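Local coordinates for protein ABC transporter permease (Klebsiella pneumoniae, PDB 5NUP) that probably helps maintain the lipid asymmetry of the bacterial outer membrane as the lipoprotein MlaA, taking part in phospholipid translocation, at residues Asp15-Asn21 with Pro131-Leu135; Val127-Pro131 with Thr142-Glu146. One frame throughout, in Å; residues are numbered along the deposited sequence.

Contact 1. Residues Asp15-Asn21 with Pro131-Leu135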
loop_
_atom_site.group_PDB
_atom_site.type_symbol
_atom_site.label_atom_id
_atom_site.label_comp_id
_atom_site.label_asym_id
_atom_site.label_seq_id
_atom_site.Cartn_x
_atom_site.Cartn_y
_atom_site.Cartn_z
ATOM N N ASP F 15 -46.119 -42.693 40.652
ATOM C CA ASP F 15 -47.299 -41.971 40.196
ATOM C C ASP F 15 -48.322 -41.904 41.321
ATOM O O ASP F 15 -49.412 -42.486 41.220
ATOM C CB ASP F 15 -47.901 -42.611 38.940
ATOM C CG ASP F 15 -48.409 -41.564 37.945
ATOM O OD1 ASP F 15 -48.593 -40.392 38.349
ATOM O OD2 ASP F 15 -48.587 -41.900 36.754
ATOM N N PRO F 16 -48.011 -41.172 42.397
ATOM C CA PRO F 16 -49.029 -40.943 43.431
ATOM C C PRO F 16 -50.217 -40.154 42.919
ATOM O O PRO F 16 -51.327 -40.330 43.431
ATOM C CB PRO F 16 -48.267 -40.143 44.501
ATOM C CG PRO F 16 -46.810 -40.354 44.209
ATOM C CD PRO F 16 -46.733 -40.514 42.727
ATOM N N LEU F 17 -50.023 -39.293 41.917
ATOM C CA LEU F 17 -51.110 -38.490 41.377
ATOM C C LEU F 17 -51.610 -38.998 40.028
ATOM O O LEU F 17 -52.210 -38.234 39.267
ATOM C CB LEU F 17 -50.685 -37.026 41.261
ATOM C CG LEU F 17 -50.119 -36.260 42.450
ATOM C CD1 LEU F 17 -48.639 -35.927 42.258
ATOM C CD2 LEU F 17 -51.000 -34.984 42.579
ATOM N N GLU F 18 -51.437 -40.290 39.748
ATOM C CA GLU F 18 -51.932 -40.845 38.492
ATOM C C GLU F 18 -53.406 -40.532 38.274
ATOM O O GLU F 18 -53.810 -40.164 37.164
ATOM C CB GLU F 18 -51.691 -42.349 38.468
ATOM C CG GLU F 18 -52.475 -43.065 37.405
ATOM C CD GLU F 18 -51.957 -44.454 37.178
ATOM O OE1 GLU F 18 -52.348 -45.072 36.168
ATOM O OE2 GLU F 18 -51.165 -44.928 38.022
ATOM N N GLY F 19 -54.219 -40.655 39.326
ATOM C CA GLY F 19 -55.622 -40.300 39.203
ATOM C C GLY F 19 -55.805 -38.850 38.802
ATOM O O GLY F 19 -56.506 -38.544 37.834
ATOM N N PHE F 20 -55.156 -37.936 39.537
ATOM C CA PHE F 20 -55.127 -36.528 39.146
ATOM C C PHE F 20 -54.595 -36.358 37.728
ATOM O O PHE F 20 -55.139 -35.560 36.948
ATOM C CB PHE F 20 -54.316 -35.726 40.177
ATOM C CG PHE F 20 -54.073 -34.276 39.810
ATOM C CD1 PHE F 20 -54.740 -33.262 40.485
ATOM C CD2 PHE F 20 -53.214 -33.928 38.761
ATOM C CE1 PHE F 20 -54.542 -31.932 40.141
ATOM C CE2 PHE F 20 -53.000 -32.603 38.415
ATOM C CZ PHE F 20 -53.661 -31.599 39.101
ATOM N N ASN F 21 -53.511 -37.066 37.390
ATOM C CA ASN F 21 -52.824 -36.832 36.121
ATOM C C ASN F 21 -53.695 -37.191 34.926
ATOM O O ASN F 21 -53.811 -36.402 33.980
ATOM C CB ASN F 21 -51.515 -37.608 36.080
ATOM C CG ASN F 21 -50.559 -37.140 37.126
ATOM O OD1 ASN F 21 -50.671 -36.009 37.603
ATOM N ND2 ASN F 21 -49.599 -37.983 37.483
ATOM N N PRO F 131 -42.750 -37.188 42.035
ATOM C CA PRO F 131 -43.938 -37.791 41.417
ATOM C C PRO F 131 -43.917 -37.760 39.893
ATOM O O PRO F 131 -43.042 -38.328 39.235
ATOM C CB PRO F 131 -45.084 -36.931 41.969
ATOM C CG PRO F 131 -44.517 -36.282 43.203
ATOM C CD PRO F 131 -43.089 -36.028 42.871
ATOM N N TYR F 132 -44.929 -37.115 39.343
ATOM C CA TYR F 132 -45.073 -36.796 37.936
ATOM C C TYR F 132 -46.367 -35.998 37.873
ATOM O O TYR F 132 -47.442 -36.565 37.649
ATOM C CB TYR F 132 -45.137 -38.044 37.035
ATOM C CG TYR F 132 -45.645 -37.755 35.623
ATOM C CD1 TYR F 132 -46.239 -38.744 34.843
ATOM C CD2 TYR F 132 -45.532 -36.483 35.069
ATOM C CE1 TYR F 132 -46.717 -38.457 33.547
ATOM C CE2 TYR F 132 -46.006 -36.193 33.798
ATOM C CZ TYR F 132 -46.588 -37.173 33.037
ATOM O OH TYR F 132 -47.025 -36.837 31.773
ATOM N N VAL F 133 -46.283 -34.690 38.027
ATOM C CA VAL F 133 -47.496 -33.897 37.956
ATOM C C VAL F 133 -47.861 -33.805 36.484
ATOM O O VAL F 133 -47.011 -33.938 35.605
ATOM C CB VAL F 133 -47.285 -32.510 38.613
ATOM C CG1 VAL F 133 -48.583 -31.754 38.746
ATOM C CG2 VAL F 133 -46.621 -32.643 39.983
ATOM N N GLN F 134 -49.140 -33.656 36.192
ATOM C CA GLN F 134 -49.555 -33.316 34.844
ATOM C C GLN F 134 -50.346 -32.025 34.911
ATOM O O GLN F 134 -51.350 -31.946 35.625
ATOM C CB GLN F 134 -50.394 -34.417 34.210
ATOM C CG GLN F 134 -51.079 -33.915 32.987
ATOM C CD GLN F 134 -50.419 -34.498 31.790
ATOM O OE1 GLN F 134 -49.606 -35.407 31.934
ATOM N NE2 GLN F 134 -50.669 -33.929 30.619
ATOM N N LEU F 135 -49.922 -31.073 34.208
ATOM C CA LEU F 135 -50.696 -29.882 34.473
ATOM C C LEU F 135 -51.654 -29.596 33.321
ATOM O O LEU F 135 -51.391 -29.969 32.169
ATOM C CB LEU F 135 -49.791 -28.660 34.666
ATOM C CG LEU F 135 -48.925 -28.410 35.900
ATOM C CD1 LEU F 135 -49.798 -28.099 37.102
ATOM C CD2 LEU F 135 -48.036 -29.566 36.173
#

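Contact 2. Residues Val127-Pro131 with Thr142-Glu146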
loop_
_atom_site.group_PDB
_atom_site.type_symbol
_atom_site.label_atom_id
_atom_site.label_comp_id
_atom_site.label_asym_id
_atom_site.label_seq_id
_atom_site.Cartn_x
_atom_site.Cartn_y
_atom_site.Cartn_z
ATOM N N VAL F 127 -30.525 -37.340 41.577
ATOM C CA VAL F 127 -31.372 -36.781 42.636
ATOM C C VAL F 127 -32.734 -37.472 42.681
ATOM O O VAL F 127 -33.190 -37.910 43.750
ATOM C CB VAL F 127 -31.515 -35.256 42.465
ATOM C CG1 VAL F 127 -32.562 -34.718 43.397
ATOM C CG2 VAL F 127 -30.197 -34.574 42.754
ATOM N N GLY F 128 -33.406 -37.556 41.549
ATOM C CA GLY F 128 -34.683 -38.245 41.475
ATOM C C GLY F 128 -35.806 -37.287 41.117
ATOM O O GLY F 128 -35.903 -36.174 41.651
ATOM N N TYR F 129 -36.729 -37.769 40.281
ATOM C CA TYR F 129 -37.756 -36.904 39.707
ATOM C C TYR F 129 -38.754 -36.414 40.739
ATOM O O TYR F 129 -39.061 -35.217 40.804
ATOM C CB TYR F 129 -38.520 -37.638 38.610
ATOM C CG TYR F 129 -37.777 -37.946 37.366
ATOM C CD1 TYR F 129 -37.527 -36.955 36.430
ATOM C CD2 TYR F 129 -37.423 -39.236 37.065
ATOM C CE1 TYR F 129 -36.859 -37.239 35.254
ATOM C CE2 TYR F 129 -36.773 -39.539 35.904
ATOM C CZ TYR F 129 -36.486 -38.544 34.998
ATOM O OH TYR F 129 -35.825 -38.876 33.836
ATOM N N GLY F 130 -39.291 -37.332 41.532
ATOM C CA GLY F 130 -40.368 -37.028 42.432
ATOM C C GLY F 130 -41.569 -37.748 41.870
ATOM O O GLY F 130 -41.434 -38.807 41.249
ATOM N N PRO F 131 -42.750 -37.188 42.035
ATOM C CA PRO F 131 -43.938 -37.791 41.417
ATOM C C PRO F 131 -43.917 -37.760 39.893
ATOM O O PRO F 131 -43.042 -38.328 39.235
ATOM C CB PRO F 131 -45.084 -36.931 41.969
ATOM C CG PRO F 131 -44.517 -36.282 43.203
ATOM C CD PRO F 131 -43.089 -36.028 42.871
ATOM N N THR F 142 -42.289 -32.575 36.194
ATOM C CA THR F 142 -41.511 -33.086 37.305
ATOM C C THR F 142 -40.912 -31.978 38.124
ATOM O O THR F 142 -40.465 -30.992 37.574
ATOM C CB THR F 142 -40.411 -34.031 36.827
ATOM O OG1 THR F 142 -40.839 -34.820 35.697
ATOM C CG2 THR F 142 -39.862 -34.794 37.958
ATOM N N LEU F 143 -40.873 -32.175 39.441
ATOM C CA LEU F 143 -40.198 -31.215 40.306
ATOM C C LEU F 143 -38.684 -31.175 40.059
ATOM O O LEU F 143 -38.028 -30.179 40.387
ATOM C CB LEU F 143 -40.508 -31.548 41.779
ATOM C CG LEU F 143 -40.814 -30.317 42.652
ATOM C CD1 LEU F 143 -42.031 -29.557 42.158
ATOM C CD2 LEU F 143 -40.950 -30.672 44.140
ATOM N N ARG F 144 -38.111 -32.227 39.483
ATOM C CA ARG F 144 -36.669 -32.209 39.258
ATOM C C ARG F 144 -36.274 -31.511 37.955
ATOM O O ARG F 144 -35.370 -30.675 37.956
ATOM C CB ARG F 144 -36.076 -33.632 39.277
ATOM C CG ARG F 144 -34.643 -33.679 38.722
ATOM C CD ARG F 144 -34.109 -35.092 38.498
ATOM N NE ARG F 144 -33.981 -35.417 37.081
ATOM C CZ ARG F 144 -33.645 -36.617 36.616
ATOM N NH1 ARG F 144 -33.396 -37.623 37.454
ATOM N NH2 ARG F 144 -33.574 -36.814 35.309
ATOM N N ASP F 145 -36.927 -31.821 36.835
ATOM C CA ASP F 145 -36.461 -31.247 35.569
ATOM C C ASP F 145 -37.149 -29.925 35.241
ATOM O O ASP F 145 -36.499 -28.878 35.272
ATOM C CB ASP F 145 -36.646 -32.248 34.432
ATOM C CG ASP F 145 -35.673 -33.400 34.523
ATOM O OD1 ASP F 145 -34.862 -33.423 35.478
ATOM O OD2 ASP F 145 -35.703 -34.271 33.635
ATOM N N GLU F 146 -38.430 -29.944 34.894
ATOM C CA GLU F 146 -39.171 -28.693 34.897
ATOM C C GLU F 146 -39.102 -28.145 36.316
ATOM O O GLU F 146 -39.167 -28.896 37.291
ATOM C CB GLU F 146 -40.623 -28.910 34.457
ATOM C CG GLU F 146 -40.772 -29.101 32.957
ATOM C CD GLU F 146 -40.514 -30.539 32.524
ATOM O OE1 GLU F 146 -40.376 -30.793 31.309
ATOM O OE2 GLU F 146 -40.419 -31.414 33.401
#

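Contact 1. Residues Asp15-Asn21 with Pro131-Leu135
Two prolines, a leucine and a valine make up the apolar centre, where a turn that leads into a helix meets a chain about to become a strand. Leu17 directs its CB at the other segment and sets CD1 3.7 Å from Pro131 CB, with Val133 CG2 more loosely placed at 4.5 Å from the same Leu17 CD1. Pro16 CD, 4.0 Å from Pro131 CB, extends this patch along the surface. The type I turn Asp15-Glu18 puts Leu17 at the N-cap position of helix 18-35, and the start of that helix lies against strand 133-135, one half of a two-stranded antiparallel hairpin in this mostly helical MlaA lipoprotein. One helical turn on, Asn21 reaches the backbone of the strand with both ends of its amide: ND2 gives a weak hydrogen bond to Tyr132 O at 2.6 Å, and Gln134 N returns a weak one to Asn21 OD1 at 3.1 Å. Beside it the edge of the Phe20 ring meets a carbonyl, CE2 lying 3.3 Å from Gln134 O. At the polar margin Asp15 turns to helix 194-209, with OD2 in a salt bridge to Arg199 and a hydrogen bond to Tyr195, while the Tyr132 hydroxyl is hydrogen-bonded to Ser140.

Contact 2. Residues Val127-Pro131 with Thr142-Glu146
Arg144 lays its guanidinium flat over one face of the Tyr129 ring, the two centres 3.9 Å apart and the planes inclined by 26°. With CZ 24° off the ring normal, this is a cation-pi stack. A salt bridge from Arg144 NE to Asp145 OD1, 2.7 Å long, holds the same guanidinium from its own segment, and Asp145 OD2 is in turn hydrogen-bonded to ND1 of His206 in helix 194-209. Thr142 CG2 packs at the ring edge, 3.2 Å from Tyr129 CB, and Phe203 meets the tyrosine edge-to-face. The backbones add one weak hydrogen bond, Arg144 N to Tyr129 O at 3.4 Å. Gly128 and Gly130, on either side of Tyr129, adopt backbone angles that would jam a CB against the preceding carbonyl. These loops flank the hairpin of strands 133-135 and 139-141, just beyond its open end. Since the backbone pairing is so slight, the two loops are joined chiefly by side chains, through a stacked charge that Asp145 also balances.

In the fold
Contacts 1 and 2 illustrate two ways of fixing a small hairpin in a helical protein: contact 1 sets its first strand against a helix start, and contact 2 closes the loops that flank it. They share Pro131, where the loop of contact 2 passes into the segment of contact 1, and their centres are about 12 Å apart on the same side of the chain's centre. In sequence they differ sharply: contact 1 spans 109 intervening residues, 75 of them helical, whereas contact 2 spans ten, six of them in strands. Helix 194-209 is a common neighbour, with Tyr195 and Arg199 beside contact 1 and Tyr202, Phe203 and His206 beside contact 2. Contact 1's centre lies about 20 Å from that of the chain, contact 2's about 15 Å.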